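Local atomic coordinates of M32 carboxypeptidase (Chitinophagaceae bacterium, PDB entry 7A03), a protein that probably acts as a metal-dependent M32 carboxypeptidase, removing amino acids from the C-terminal end of peptides. Residues 300-305 / 431-436; 310-315 / 442-447; 31-36 / 246-251. All blocks are in the same frame, centred on the assembly; numbering follows the deposited sequence.

Interaction 1. Residues 300-305 / 431-436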
loop_
_atom_site.group_PDB
_atom_site.type_symbol
_atom_site.label_atom_id
_atom_site.label_comp_id
_atom_site.label_asym_id
_atom_site.label_seq_id
_atom_site.Cartn_x
_atom_site.Cartn_y
_atom_site.Cartn_z
ATOM N N SER A 300 4.403 5.419 -3.065
ATOM C CA SER A 300 3.689 5.155 -4.319
ATOM C C SER A 300 2.737 6.290 -4.699
ATOM O O SER A 300 2.681 6.709 -5.869
ATOM C CB SER A 300 2.961 3.806 -4.284
ATOM O OG SER A 300 1.907 3.801 -3.342
ATOM N N ARG A 301 1.979 6.801 -3.723
ATOM C CA ARG A 301 1.002 7.839 -4.026
ATOM C C ARG A 301 1.654 9.189 -4.296
ATOM O O ARG A 301 1.129 9.962 -5.107
ATOM C CB ARG A 301 -0.005 7.982 -2.885
ATOM C CG ARG A 301 -0.949 6.788 -2.738
ATOM C CD ARG A 301 -1.753 6.485 -4.002
ATOM N NE ARG A 301 -2.850 5.570 -3.688
ATOM C CZ ARG A 301 -3.641 4.979 -4.577
ATOM N NH1 ARG A 301 -4.634 4.219 -4.145
ATOM N NH2 ARG A 301 -3.481 5.166 -5.884
ATOM N N LEU A 302 2.770 9.500 -3.616
ATOM C CA LEU A 302 3.427 10.778 -3.853
ATOM C C LEU A 302 3.881 10.863 -5.293
ATOM O O LEU A 302 3.678 11.895 -5.958
ATOM C CB LEU A 302 4.620 10.948 -2.913
ATOM C CG LEU A 302 5.429 12.249 -3.015
ATOM C CD1 LEU A 302 5.991 12.614 -1.646
ATOM C CD2 LEU A 302 6.569 12.119 -4.017
ATOM N N TRP A 303 4.481 9.778 -5.806
ATOM C CA TRP A 303 4.903 9.846 -7.202
ATOM C C TRP A 303 3.729 9.726 -8.170
ATOM O O TRP A 303 3.667 10.458 -9.169
ATOM C CB TRP A 303 5.949 8.777 -7.485
ATOM C CG TRP A 303 7.298 9.068 -6.910
ATOM C CD1 TRP A 303 7.799 8.624 -5.724
ATOM C CD2 TRP A 303 8.335 9.851 -7.515
ATOM N NE1 TRP A 303 9.095 9.056 -5.559
ATOM C CE2 TRP A 303 9.436 9.836 -6.636
ATOM C CE3 TRP A 303 8.439 10.570 -8.716
ATOM C CZ2 TRP A 303 10.635 10.487 -6.925
ATOM C CZ3 TRP A 303 9.638 11.222 -8.998
ATOM C CH2 TRP A 303 10.709 11.187 -8.102
ATOM N N GLU A 304 2.772 8.842 -7.884
ATOM C CA GLU A 304 1.686 8.617 -8.830
ATOM C C GLU A 304 0.814 9.856 -8.984
ATOM O O GLU A 304 0.399 10.203 -10.099
ATOM C CB GLU A 304 0.832 7.433 -8.370
ATOM C CG GLU A 304 -0.313 7.143 -9.332
ATOM C CD GLU A 304 -1.439 6.345 -8.715
ATOM O OE1 GLU A 304 -1.307 5.938 -7.544
ATOM O OE2 GLU A 304 -2.468 6.142 -9.405
ATOM N N ASN A 305 0.514 10.519 -7.870
ATOM C CA ASN A 305 -0.557 11.502 -7.808
ATOM C C ASN A 305 -0.046 12.912 -7.548
ATOM O O ASN A 305 -0.216 13.782 -8.402
ATOM C CB ASN A 305 -1.563 11.070 -6.739
ATOM C CG ASN A 305 -2.398 9.882 -7.185
ATOM O OD1 ASN A 305 -2.396 9.513 -8.367
ATOM N ND2 ASN A 305 -3.112 9.264 -6.243
ATOM N N GLN A 431 1.185 15.253 2.735
ATOM C CA GLN A 431 1.904 16.023 3.735
ATOM C C GLN A 431 3.379 16.058 3.387
ATOM O O GLN A 431 4.029 17.109 3.509
ATOM C CB GLN A 431 1.659 15.422 5.121
ATOM C CG GLN A 431 2.289 16.182 6.274
ATOM C CD GLN A 431 1.534 15.971 7.577
ATOM O OE1 GLN A 431 0.391 15.493 7.572
ATOM N NE2 GLN A 431 2.157 16.332 8.700
ATOM N N PHE A 432 3.907 14.934 2.875
ATOM C CA PHE A 432 5.321 14.929 2.538
ATOM C C PHE A 432 5.572 15.820 1.327
ATOM O O PHE A 432 6.528 16.611 1.322
ATOM C CB PHE A 432 5.834 13.507 2.273
ATOM C CG PHE A 432 5.888 12.613 3.495
ATOM C CD1 PHE A 432 6.101 13.120 4.762
ATOM C CD2 PHE A 432 5.738 11.240 3.352
ATOM C CE1 PHE A 432 6.150 12.275 5.868
ATOM C CE2 PHE A 432 5.788 10.385 4.467
ATOM C CZ PHE A 432 5.992 10.902 5.712
ATOM N N PHE A 433 4.684 15.771 0.319
ATOM C CA PHE A 433 5.020 16.497 -0.899
ATOM C C PHE A 433 4.909 17.996 -0.678
ATOM O O PHE A 433 5.787 18.767 -1.092
ATOM C CB PHE A 433 4.174 16.052 -2.086
ATOM C CG PHE A 433 4.616 16.660 -3.382
ATOM C CD1 PHE A 433 5.823 16.279 -3.969
ATOM C CD2 PHE A 433 3.859 17.656 -3.995
ATOM C CE1 PHE A 433 6.254 16.878 -5.144
ATOM C CE2 PHE A 433 4.283 18.227 -5.179
ATOM C CZ PHE A 433 5.481 17.827 -5.759
ATOM N N THR A 434 3.854 18.425 0.008
ATOM C CA THR A 434 3.742 19.831 0.352
ATOM C C THR A 434 4.957 20.283 1.148
ATOM O O THR A 434 5.526 21.351 0.875
ATOM C CB THR A 434 2.434 20.058 1.099
ATOM O OG1 THR A 434 1.350 19.777 0.206
ATOM C CG2 THR A 434 2.305 21.501 1.585
ATOM N N THR A 435 5.433 19.436 2.064
ATOM C CA THR A 435 6.603 19.828 2.837
ATOM C C THR A 435 7.822 19.920 1.932
ATOM O O THR A 435 8.608 20.876 2.036
ATOM C CB THR A 435 6.822 18.854 3.992
ATOM O OG1 THR A 435 5.684 18.908 4.868
ATOM C CG2 THR A 435 8.071 19.232 4.785
ATOM N N ALA A 436 7.968 18.964 1.005
ATOM C CA ALA A 436 9.089 19.046 0.075
ATOM C C ALA A 436 9.020 20.333 -0.732
ATOM O O ALA A 436 10.048 20.983 -0.950
ATOM C CB ALA A 436 9.145 17.815 -0.831
#

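Interaction 2. Residues 310-315 / 442-447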
loop_
_atom_site.group_PDB
_atom_site.type_symbol
_atom_site.label_atom_id
_atom_site.label_comp_id
_atom_site.label_asym_id
_atom_site.label_seq_id
_atom_site.Cartn_x
_atom_site.Cartn_y
_atom_site.Cartn_z
ATOM N N SER A 310 -0.085 15.942 -11.575
ATOM C CA SER A 310 -0.009 17.384 -11.399
ATOM C C SER A 310 0.237 18.088 -12.726
ATOM O O SER A 310 0.805 17.518 -13.666
ATOM C CB SER A 310 1.105 17.738 -10.419
ATOM O OG SER A 310 2.376 17.635 -11.035
ATOM N N LEU A 311 -0.227 19.337 -12.797
ATOM C CA LEU A 311 -0.035 20.123 -14.008
ATOM C C LEU A 311 1.448 20.344 -14.284
ATOM O O LEU A 311 1.890 20.247 -15.437
ATOM C CB LEU A 311 -0.775 21.457 -13.890
ATOM C CG LEU A 311 -0.685 22.346 -15.129
ATOM C CD1 LEU A 311 -1.314 21.668 -16.323
ATOM C CD2 LEU A 311 -1.370 23.671 -14.854
ATOM N N ASN A 312 2.237 20.610 -13.236
ATOM C CA ASN A 312 3.669 20.849 -13.415
ATOM C C ASN A 312 4.366 19.659 -14.056
ATOM O O ASN A 312 5.199 19.831 -14.948
ATOM C CB ASN A 312 4.328 21.178 -12.079
ATOM C CG ASN A 312 4.155 22.617 -11.689
ATOM O OD1 ASN A 312 3.876 23.475 -12.526
ATOM N ND2 ASN A 312 4.307 22.895 -10.402
ATOM N N PHE A 313 4.051 18.440 -13.611
ATOM C CA PHE A 313 4.628 17.245 -14.234
ATOM C C PHE A 313 4.297 17.200 -15.726
ATOM O O PHE A 313 5.163 16.934 -16.580
ATOM C CB PHE A 313 4.057 16.012 -13.524
ATOM C CG PHE A 313 4.639 14.688 -13.966
ATOM C CD1 PHE A 313 5.891 14.288 -13.541
ATOM C CD2 PHE A 313 3.897 13.835 -14.768
ATOM C CE1 PHE A 313 6.417 13.036 -13.921
ATOM C CE2 PHE A 313 4.408 12.603 -15.170
ATOM C CZ PHE A 313 5.676 12.203 -14.745
ATOM N N TRP A 314 3.036 17.472 -16.058
ATOM C CA TRP A 314 2.582 17.366 -17.433
ATOM C C TRP A 314 3.024 18.529 -18.322
ATOM O O TRP A 314 3.052 18.354 -19.536
ATOM C CB TRP A 314 1.084 17.013 -17.498
ATOM C CG TRP A 314 0.916 15.604 -17.047
ATOM C CD1 TRP A 314 0.495 15.158 -15.815
ATOM C CD2 TRP A 314 1.290 14.444 -17.785
ATOM N NE1 TRP A 314 0.550 13.783 -15.765
ATOM C CE2 TRP A 314 1.025 13.319 -16.964
ATOM C CE3 TRP A 314 1.798 14.237 -19.070
ATOM C CZ2 TRP A 314 1.274 12.013 -17.384
ATOM C CZ3 TRP A 314 2.032 12.941 -19.492
ATOM C CH2 TRP A 314 1.770 11.842 -18.657
ATOM N N LYS A 315 3.446 19.666 -17.762
ATOM C CA LYS A 315 4.001 20.715 -18.613
ATOM C C LYS A 315 5.197 20.199 -19.403
ATOM O O LYS A 315 5.353 20.521 -20.583
ATOM C CB LYS A 315 4.411 21.912 -17.772
ATOM C CG LYS A 315 3.245 22.731 -17.276
ATOM C CD LYS A 315 3.708 23.907 -16.437
ATOM C CE LYS A 315 2.572 24.501 -15.625
ATOM N NZ LYS A 315 3.063 25.641 -14.799
ATOM N N ASP A 442 13.720 25.058 -5.437
ATOM C CA ASP A 442 13.283 25.091 -6.827
ATOM C C ASP A 442 12.558 23.810 -7.234
ATOM O O ASP A 442 12.632 23.392 -8.390
ATOM C CB ASP A 442 14.475 25.370 -7.743
ATOM C CG ASP A 442 15.258 26.609 -7.321
ATOM O OD1 ASP A 442 14.834 27.736 -7.663
ATOM O OD2 ASP A 442 16.295 26.454 -6.637
ATOM N N LEU A 443 11.836 23.188 -6.299
ATOM C CA LEU A 443 11.255 21.870 -6.559
ATOM C C LEU A 443 10.249 21.905 -7.707
ATOM O O LEU A 443 10.317 21.083 -8.634
ATOM C CB LEU A 443 10.597 21.321 -5.291
ATOM C CG LEU A 443 10.053 19.910 -5.511
ATOM C CD1 LEU A 443 11.194 18.924 -5.762
ATOM C CD2 LEU A 443 9.204 19.458 -4.341
ATOM N N ASP A 444 9.297 22.847 -7.655
ATOM C CA ASP A 444 8.255 22.894 -8.675
ATOM C C ASP A 444 8.838 23.216 -10.042
ATOM O O ASP A 444 8.434 22.622 -11.046
ATOM C CB ASP A 444 7.183 23.921 -8.309
ATOM C CG ASP A 444 6.379 23.527 -7.085
ATOM O OD1 ASP A 444 6.181 22.317 -6.852
ATOM O OD2 ASP A 444 5.923 24.442 -6.359
ATOM N N VAL A 445 9.771 24.170 -10.103
ATOM C CA VAL A 445 10.427 24.478 -11.369
ATOM C C VAL A 445 11.165 23.260 -11.910
ATOM O O VAL A 445 11.142 22.991 -13.122
ATOM C CB VAL A 445 11.359 25.691 -11.221
ATOM C CG1 VAL A 445 12.115 25.913 -12.510
ATOM C CG2 VAL A 445 10.566 26.940 -10.877
ATOM N N SER A 446 11.843 22.511 -11.030
ATOM C CA SER A 446 12.571 21.325 -11.468
ATOM C C SER A 446 11.617 20.299 -12.053
ATOM O O SER A 446 11.865 19.750 -13.129
ATOM C CB SER A 446 13.334 20.705 -10.296
ATOM O OG SER A 446 14.355 21.590 -9.852
ATOM N N ILE A 447 10.500 20.061 -11.362
ATOM C CA ILE A 447 9.484 19.140 -11.861
ATOM C C ILE A 447 8.950 19.596 -13.212
ATOM O O ILE A 447 8.864 18.807 -14.164
ATOM C CB ILE A 447 8.369 18.932 -10.819
ATOM C CG1 ILE A 447 8.902 18.168 -9.606
ATOM C CG2 ILE A 447 7.197 18.184 -11.446
ATOM C CD1 ILE A 447 7.917 18.109 -8.460
HETATM O O HOH W 1 4.871 20.661 -8.652
HETATM O O HOH W 2 7.733 16.706 -15.506
#

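Interaction 3. Residues 31-36 / 246-251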
loop_
_atom_site.group_PDB
_atom_site.type_symbol
_atom_site.label_atom_id
_atom_site.label_comp_id
_atom_site.label_asym_id
_atom_site.label_seq_id
_atom_site.Cartn_x
_atom_site.Cartn_y
_atom_site.Cartn_z
ATOM N N LEU A 31 10.555 -16.824 -5.603
ATOM C CA LEU A 31 9.575 -17.808 -6.051
ATOM C C LEU A 31 8.206 -17.167 -6.286
ATOM O O LEU A 31 7.497 -17.520 -7.236
ATOM C CB LEU A 31 9.504 -18.977 -5.056
ATOM C CG LEU A 31 10.446 -20.144 -5.377
ATOM C CD1 LEU A 31 11.920 -19.726 -5.333
ATOM C CD2 LEU A 31 10.155 -21.312 -4.405
ATOM N N GLY A 32 7.825 -16.192 -5.455
ATOM C CA GLY A 32 6.531 -15.544 -5.661
ATOM C C GLY A 32 6.533 -14.596 -6.850
ATOM O O GLY A 32 5.527 -14.471 -7.575
ATOM N N TRP A 33 7.680 -13.966 -7.107
ATOM C CA TRP A 33 7.809 -13.098 -8.268
ATOM C C TRP A 33 7.689 -13.920 -9.539
ATOM O O TRP A 33 6.927 -13.570 -10.458
ATOM C CB TRP A 33 9.153 -12.372 -8.216
ATOM C CG TRP A 33 9.501 -11.674 -9.493
ATOM C CD1 TRP A 33 9.127 -10.418 -9.868
ATOM C CD2 TRP A 33 10.281 -12.200 -10.583
ATOM N NE1 TRP A 33 9.626 -10.120 -11.117
ATOM C CE2 TRP A 33 10.348 -11.197 -11.572
ATOM C CE3 TRP A 33 10.952 -13.409 -10.806
ATOM C CZ2 TRP A 33 11.041 -11.373 -12.781
ATOM C CZ3 TRP A 33 11.629 -13.585 -12.005
ATOM C CH2 TRP A 33 11.679 -12.575 -12.972
ATOM N N ASP A 34 8.383 -15.068 -9.566
ATOM C CA ASP A 34 8.305 -15.930 -10.733
ATOM C C ASP A 34 6.901 -16.496 -10.895
ATOM O O ASP A 34 6.397 -16.618 -12.019
ATOM C CB ASP A 34 9.351 -17.032 -10.608
ATOM C CG ASP A 34 9.284 -18.017 -11.742
ATOM O OD1 ASP A 34 9.770 -17.684 -12.853
ATOM O OD2 ASP A 34 8.720 -19.110 -11.509
ATOM N N GLN A 35 6.242 -16.802 -9.773
ATOM C CA GLN A 35 4.863 -17.267 -9.802
ATOM C C GLN A 35 3.967 -16.280 -10.533
ATOM O O GLN A 35 3.039 -16.685 -11.239
ATOM C CB GLN A 35 4.391 -17.452 -8.363
ATOM C CG GLN A 35 2.982 -17.966 -8.158
ATOM C CD GLN A 35 2.768 -18.305 -6.683
ATOM O OE1 GLN A 35 2.908 -17.441 -5.819
ATOM N NE2 GLN A 35 2.463 -19.562 -6.391
ATOM N N GLU A 36 4.229 -14.979 -10.368
ATOM C CA GLU A 36 3.414 -13.974 -11.043
ATOM C C GLU A 36 3.868 -13.658 -12.461
ATOM O O GLU A 36 3.108 -13.030 -13.216
ATOM C CB GLU A 36 3.395 -12.664 -10.241
ATOM C CG GLU A 36 2.752 -12.804 -8.845
ATOM C CD GLU A 36 1.309 -13.266 -8.918
ATOM O OE1 GLU A 36 0.546 -12.744 -9.761
ATOM O OE2 GLU A 36 0.935 -14.158 -8.130
ATOM N N ASP A 246 18.184 -5.438 -5.887
ATOM C CA ASP A 246 17.395 -6.259 -6.804
ATOM C C ASP A 246 15.931 -6.014 -6.436
ATOM O O ASP A 246 15.293 -6.793 -5.710
ATOM C CB ASP A 246 17.770 -7.736 -6.721
ATOM C CG ASP A 246 17.190 -8.550 -7.853
ATOM O OD1 ASP A 246 16.358 -8.035 -8.607
ATOM O OD2 ASP A 246 17.578 -9.739 -7.984
ATOM N N VAL A 247 15.407 -4.921 -6.987
ATOM C CA VAL A 247 14.072 -4.428 -6.681
ATOM C C VAL A 247 13.294 -4.414 -7.983
ATOM O O VAL A 247 13.595 -3.619 -8.881
ATOM C CB VAL A 247 14.125 -3.029 -6.061
ATOM C CG1 VAL A 247 12.684 -2.528 -5.809
ATOM C CG2 VAL A 247 14.957 -3.045 -4.779
ATOM N N ARG A 248 12.292 -5.278 -8.093
ATOM C CA ARG A 248 11.619 -5.541 -9.357
ATOM C C ARG A 248 10.185 -5.029 -9.310
ATOM O O ARG A 248 9.523 -5.086 -8.262
ATOM C CB ARG A 248 11.664 -7.042 -9.713
ATOM C CG ARG A 248 13.093 -7.569 -9.714
ATOM C CD ARG A 248 13.195 -8.976 -10.284
ATOM N NE ARG A 248 14.538 -9.496 -10.097
ATOM C CZ ARG A 248 14.939 -10.686 -10.528
ATOM N NH1 ARG A 248 14.123 -11.440 -11.250
ATOM N NH2 ARG A 248 16.160 -11.093 -10.250
ATOM N N VAL A 249 9.726 -4.500 -10.444
ATOM C CA VAL A 249 8.363 -4.001 -10.578
ATOM C C VAL A 249 7.653 -4.738 -11.699
ATOM O O VAL A 249 8.274 -5.248 -12.639
ATOM C CB VAL A 249 8.335 -2.474 -10.824
ATOM C CG1 VAL A 249 8.956 -1.756 -9.659
ATOM C CG2 VAL A 249 9.042 -2.116 -12.133
ATOM N N THR A 250 6.334 -4.788 -11.608
ATOM C CA THR A 250 5.532 -5.277 -12.716
ATOM C C THR A 250 4.513 -4.232 -13.118
ATOM O O THR A 250 4.185 -3.318 -12.351
ATOM C CB THR A 250 4.849 -6.615 -12.388
ATOM O OG1 THR A 250 3.858 -6.419 -11.373
ATOM C CG2 THR A 250 5.878 -7.626 -11.871
ATOM N N THR A 251 4.027 -4.356 -14.346
ATOM C CA THR A 251 2.977 -3.482 -14.817
ATOM C C THR A 251 2.063 -4.291 -15.713
ATOM O O THR A 251 2.311 -5.472 -15.985
ATOM C CB THR A 251 3.552 -2.223 -15.474
ATOM O OG1 THR A 251 2.491 -1.274 -15.682
ATOM C CG2 THR A 251 4.217 -2.555 -16.814
HETATM O O HOH W 3 9.749 -7.728 -12.471
#

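Interaction 1. Residues 300-305 / 431-436
Leu-302 pushes its branched end against the backbone side of Phe-432 and Phe-433, and that wedge is the whole of this contact. Its CD1 lies 3.9 Å from Phe-433 CB and 4.0 Å from Phe-432 CB, at the root of both aromatic side chains. The Leu-302 and Phe-433 side chains cross at about a right angle. A chi1 of -173° swings the Phe-433 ring clear of its own backbone N and brings it obliquely beside Leu-302 CG. Phe-432 turns its ring away from Leu-302, onto Ile-295 and Ser-298 earlier in helix 293-307, and meets the leucine through CB alone. Leu-455 of helix 453-462 also packs on the leucine, so this part is apolar, closely packed and buried.

Looser are the partly exposed flanks, Arg-301 and Thr-434. Arg-301 pairs within its own helix with the buried Glu-304, NH2 lying 2.8 Å from OE1 on the carboxylate's syn side in a salt bridge. That same oxygen is hydrogen-bonded to His-267 ND1, in an HExxH pattern on helix 258-277 with no metal bound here. Helix 293-307 thus packs on helix 420-439 with one side and, through Ser-300 and Glu-304, on the probable metal-binding helix with another, consistent with an M32 carboxypeptidase.

Interaction 2. Residues 310-315 / 442-447
Asp-444 OD1 is gripped twice: by a water that donates to it at 2.8 Å and by Gln-437 NE2 from the preceding helix. The water also accepts from Asn-312, lying 2.9 Å from ND2, and so ties the amide to the carboxylate, two groups that do not bond directly. Asn-312 ND2 instead rests 3.7 Å from Asp-444 CB, with the amide and carboxylate planes turned 43° apart. The other end of the amide, OD1, has a weak bond from Lys-315 NZ within its own helix. Near the partly exposed edge of the contact, the amide is thus tied through ND2 and the water, and weakly at OD1.

The apolar side is carried by Ile-447. Its CG2 branch, anti to the backbone N, reaches across to the main chain of the other helix, 3.8 Å from Phe-313 N and 4.3 Å from Phe-313 CB. The Phe-313 ring itself leads off toward Tyr-452, while Ile-447 also packs on Phe-433. Past Ile-447 a second water donates to two carbonyls, 2.7 Å from Ile-447 O and 2.8 Å from Phe-313 O, linking the two backbones by a second bridge.

The first helix is pinned at its start. Ser-310 OG accepts from Phe-313 N at 3.2 Å, an N-cap bond that is nearly straight at 164°, and is also hydrogen-bonded to Val-307 O at the end of the preceding helix. Asp-442 holds the same position before the second helix, but its side chain makes no capping bond.

The short axes run 39° apart. Two helix beginnings packed side by side, each just after a turn from the helix before it, with two waters bridging the polar seam, place this contact at the outer part of the largely helical body of the M32 fold.

Interaction 3. Residues 31-36 / 246-251
Trp-33 is where the helical run 31-36 meets strand 247-251, its ring lying under the side chain of Arg-248. With CG anti to the backbone N (chi1 168°), the indole is carried off the helix toward the strand. Arg-248 stretches over one face of it. Its CD makes a CH-pi contact, 4.0 Å from the centre of the five-membered ring, and the guanidinium beyond stands almost upright on the six-membered ring, the planes 85° apart. NH1 points down, coming within 3.2 Å of Trp-33 CH2, while CZ sits 4.5 Å from the ring centre in a cation-pi interaction. Asp-246 fixes the guanidinium in this pose from the side, OD1 taking NE at 2.8 Å and OD2 taking NH2 at 3.0 Å. At the indole edge, NE1 donates to a water 2.8 Å away, which in turn donates to Val-249 O. Replacing this tryptophan with an alanine removes the platform, and the guanidinium, still gripped by Asp-246, would probably be freer to swing, with a gap opened between helix and strand.

One residue on, Asp-34 makes a salt bridge with Arg-47. Glu-36 lies against Phe-238. The C-terminal end of helix 9-37 thus packs on one face of the small three-stranded sheet, where Trp-33 also touches Asp-232 and Thr-240 of the outer strands, while Val-247 and Thr-251 of the central strand pack on helix 258-277.

Interactions 1 and 2 join the same two parts of the chain: helices 293-307 and 311-324 are consecutive, as are 420-439 and 443-448, so the second contact continues the first outward. They touch directly, Phe-433 CZ lying 3.6 Å from Ile-447 CD1. Chemistry shifts along the way, from an apolar leucine-phenylalanine wedge in the buried interior to a partly buried seam bridged by two waters about 25 Å from the chain's centre. Interaction 3 stands apart, about 25 Å from interaction 1 between centres: helix on sheet and partly buried, a buried Trp-33 under a partly exposed Arg-248 in a cation-pi pair. Helix 258-277, bearing the HExxH pattern, packs against elements of both interactions 1 and 3.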